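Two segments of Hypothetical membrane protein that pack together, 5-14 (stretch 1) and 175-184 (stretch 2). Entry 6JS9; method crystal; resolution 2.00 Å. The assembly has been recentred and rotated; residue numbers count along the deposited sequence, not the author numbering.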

# COMPACT_ATOMS: atom_id res chain seq x y z
N TYR A 5 3.01 -23.41 -14.71
CA TYR A 5 2.22 -22.23 -14.36
C TYR A 5 1.85 -22.23 -12.87
O TYR A 5 1.24 -23.18 -12.37
CB TYR A 5 0.94 -22.16 -15.22
CG TYR A 5 0.05 -20.95 -14.97
CD1 TYR A 5 0.50 -19.66 -15.26
CD2 TYR A 5 -1.24 -21.09 -14.46
CE1 TYR A 5 -0.31 -18.54 -15.04
CE2 TYR A 5 -2.06 -19.98 -14.23
CZ TYR A 5 -1.58 -18.71 -14.53
OH TYR A 5 -2.36 -17.59 -14.31
N ARG A 6 2.23 -21.17 -12.15
CA ARG A 6 1.92 -21.04 -10.73
C ARG A 6 1.25 -19.70 -10.47
O ARG A 6 1.62 -18.69 -11.07
CB ARG A 6 3.19 -21.18 -9.88
CG ARG A 6 3.95 -22.48 -10.06
CD ARG A 6 4.23 -23.14 -8.72
NE ARG A 6 3.16 -24.03 -8.33
CZ ARG A 6 2.91 -24.42 -7.09
NH1 ARG A 6 3.65 -23.97 -6.08
NH2 ARG A 6 1.91 -25.25 -6.85
N THR A 7 0.26 -19.70 -9.58
CA THR A 7 -0.51 -18.48 -9.35
C THR A 7 -0.94 -18.41 -7.89
O THR A 7 -1.17 -19.44 -7.24
CB THR A 7 -1.72 -18.41 -10.29
OG1 THR A 7 -2.30 -17.10 -10.26
CG2 THR A 7 -2.77 -19.45 -9.91
N ALA A 8 -1.02 -17.18 -7.37
CA ALA A 8 -1.51 -16.90 -6.01
C ALA A 8 -3.03 -17.01 -6.01
O ALA A 8 -3.72 -16.10 -6.47
CB ALA A 8 -1.06 -15.52 -5.54
N SER A 9 -3.56 -18.10 -5.47
CA SER A 9 -4.99 -18.38 -5.57
C SER A 9 -5.76 -18.08 -4.29
O SER A 9 -7.00 -18.19 -4.31
CB SER A 9 -5.21 -19.84 -5.96
OG SER A 9 -4.62 -20.69 -5.00
N ASP A 10 -5.10 -17.72 -3.19
CA ASP A 10 -5.79 -17.43 -1.94
C ASP A 10 -4.83 -16.76 -0.97
O ASP A 10 -3.62 -16.71 -1.19
CB ASP A 10 -6.37 -18.71 -1.32
CG ASP A 10 -7.76 -18.50 -0.76
OD1 ASP A 10 -8.15 -17.33 -0.54
OD2 ASP A 10 -8.46 -19.50 -0.54
N GLY A 11 -5.39 -16.27 0.13
CA GLY A 11 -4.63 -15.55 1.14
C GLY A 11 -4.86 -14.06 1.02
O GLY A 11 -5.77 -13.61 0.32
N SER A 12 -4.01 -13.30 1.70
CA SER A 12 -4.15 -11.84 1.65
C SER A 12 -2.86 -11.17 2.09
O SER A 12 -2.14 -11.68 2.95
CB SER A 12 -5.31 -11.37 2.53
OG SER A 12 -4.99 -11.56 3.90
N LEU A 13 -2.60 -10.01 1.51
CA LEU A 13 -1.65 -9.07 2.06
C LEU A 13 -2.38 -8.20 3.08
O LEU A 13 -3.41 -7.59 2.76
CB LEU A 13 -1.03 -8.21 0.96
CG LEU A 13 -0.30 -6.93 1.39
CD1 LEU A 13 0.93 -7.26 2.23
CD2 LEU A 13 0.10 -6.13 0.16
N ASN A 14 -1.86 -8.16 4.30
CA ASN A 14 -2.43 -7.39 5.39
C ASN A 14 -1.49 -6.23 5.68
O ASN A 14 -0.37 -6.44 6.14
CB ASN A 14 -2.63 -8.26 6.64
CG ASN A 14 -3.54 -9.43 6.41
OD1 ASN A 14 -4.40 -9.41 5.53
ND2 ASN A 14 -3.37 -10.47 7.22
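Stretch 2 (175-184) PTGGSLTISS

Stretch 2 lies alongside stretch 1 as an extended strand running in the opposite sense, and the pairing buries 827 Å² counted over both sides. Strand 177-183 keeps beta torsions through most of its length, from Ser179 at phi/psi -166/156 to Ile182 at -115/139; Gly178, at 104/-164, departs from them. Stretch 1 meets it with two strands, because the chain turns a corner at Asp10. The N-to-C directions differ by 122° for strand 7-9 and by 153° for strand 11-14, yet both axes approach strand 177-183 to 4.7 Å, so stretch 2 stays in backbone contact across the corner.

The register before the corner is fixed by Thr7 and Ser183, whose reciprocal bonds are Thr7 N to Ser183 O, 2.9 Å at 153°, and Ser183 N to Thr7 O, 3.0 Å at 163°. Three residues with large covered areas cluster here: Arg6 (70 Å²), Ile182 (64 Å²) and Ser183 (64 Å²). The CB of Arg6 points sideways, but the side chain, with chi1 at -58°, brings its end nearer, and Ile182 CG2 and Ser183 N lie over one face of its guanidinium. Arg6 CB is 3.9 Å from Ile182 CG2. Ile182 adopts chi1 m and chi2 m and also reaches Ala8, with its CD1 3.8 Å from Ala8 CB; their CA atoms are 4.5 Å apart, as suits a non-hydrogen-bonded antiparallel pair. Leu180 CD1 adds a looser apolar contact to Ala8 CB at 4.1 Å. Ser183 projects to the other face, with Thr7, and its OG hydrogen-bonds Ser9 OG at 2.9 Å.

At the corner the pairing shifts: Ser9 N bonds Thr181 O at 3.0 Å, while Thr181 N bonds Asp10 O, also at 3.0 Å, so Thr181 is held by two successive residues of stretch 1. Beyond it, Gly11 opposes Leu180 with CA atoms 4.3 Å apart. An ideal CB on Gly11 would lie 2.0 Å from Ser179 O, a clash, and its phi/psi of 103/-167 independently calls for glycine. Gly178 is similarly constrained, since its ideal CB would fall 2.2 Å from Ser12 O.

Farther along, Ser12 N bonds Ser179 O at 3.0 Å, whereas the return bond from Ser179 N to Ser12 O is weak at 3.3 Å and 133°. The ladder closes with Asn14 N to Gly177 O, 2.9 Å, and Gly177 N to Asn14 O, 3.0 Å.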

# COMPACT_ATOMS: atom_id res chain seq x y z
N PRO A 175 4.54 -2.92 9.50
CA PRO A 175 5.05 -4.17 8.93
C PRO A 175 4.00 -4.83 8.05
O PRO A 175 2.79 -4.64 8.23
CB PRO A 175 5.38 -5.02 10.16
CG PRO A 175 4.59 -4.41 11.27
CD PRO A 175 4.53 -2.95 10.97
N THR A 176 4.46 -5.60 7.07
CA THR A 176 3.52 -6.36 6.26
C THR A 176 3.19 -7.67 6.97
O THR A 176 3.97 -8.19 7.75
CB THR A 176 4.07 -6.64 4.86
OG1 THR A 176 5.37 -7.21 4.95
CG2 THR A 176 4.14 -5.35 4.04
N GLY A 177 1.99 -8.19 6.69
CA GLY A 177 1.54 -9.42 7.29
C GLY A 177 0.70 -10.22 6.31
O GLY A 177 0.33 -9.75 5.23
N GLY A 178 0.41 -11.45 6.71
CA GLY A 178 -0.42 -12.34 5.93
C GLY A 178 0.39 -13.41 5.24
O GLY A 178 1.56 -13.66 5.54
N SER A 179 -0.25 -14.05 4.26
CA SER A 179 0.36 -15.14 3.52
C SER A 179 -0.48 -15.41 2.28
O SER A 179 -1.68 -15.12 2.25
CB SER A 179 0.46 -16.41 4.37
OG SER A 179 -0.80 -17.04 4.49
N LEU A 180 0.16 -15.99 1.27
CA LEU A 180 -0.51 -16.43 0.06
C LEU A 180 -0.33 -17.94 -0.12
O LEU A 180 0.71 -18.51 0.25
CB LEU A 180 0.03 -15.69 -1.18
CG LEU A 180 0.05 -14.15 -1.19
CD1 LEU A 180 0.79 -13.62 -2.42
CD2 LEU A 180 -1.36 -13.57 -1.10
N THR A 181 -1.34 -18.60 -0.67
CA THR A 181 -1.20 -19.97 -1.14
C THR A 181 -1.01 -19.95 -2.66
O THR A 181 -1.68 -19.19 -3.37
CB THR A 181 -2.42 -20.81 -0.76
OG1 THR A 181 -3.57 -20.37 -1.49
CG2 THR A 181 -2.73 -20.66 0.73
N ILE A 182 -0.05 -20.74 -3.14
CA ILE A 182 0.31 -20.79 -4.56
C ILE A 182 -0.04 -22.18 -5.07
O ILE A 182 0.19 -23.17 -4.38
CB ILE A 182 1.80 -20.51 -4.77
CG1 ILE A 182 2.24 -19.28 -3.97
CG2 ILE A 182 2.11 -20.38 -6.27
CD1 ILE A 182 1.49 -18.00 -4.30
N SER A 183 -0.61 -22.25 -6.28
CA SER A 183 -0.98 -23.52 -6.88
C SER A 183 -0.84 -23.41 -8.40
O SER A 183 -0.33 -22.42 -8.92
CB SER A 183 -2.39 -23.94 -6.45
OG SER A 183 -3.28 -22.84 -6.50
N SER A 184 -1.29 -24.44 -9.11
CA SER A 184 -1.17 -24.48 -10.58
C SER A 184 -2.43 -23.98 -11.30
O SER A 184 -3.34 -24.75 -11.62
CB SER A 184 -0.85 -25.91 -11.03
OG SER A 184 0.25 -26.41 -10.31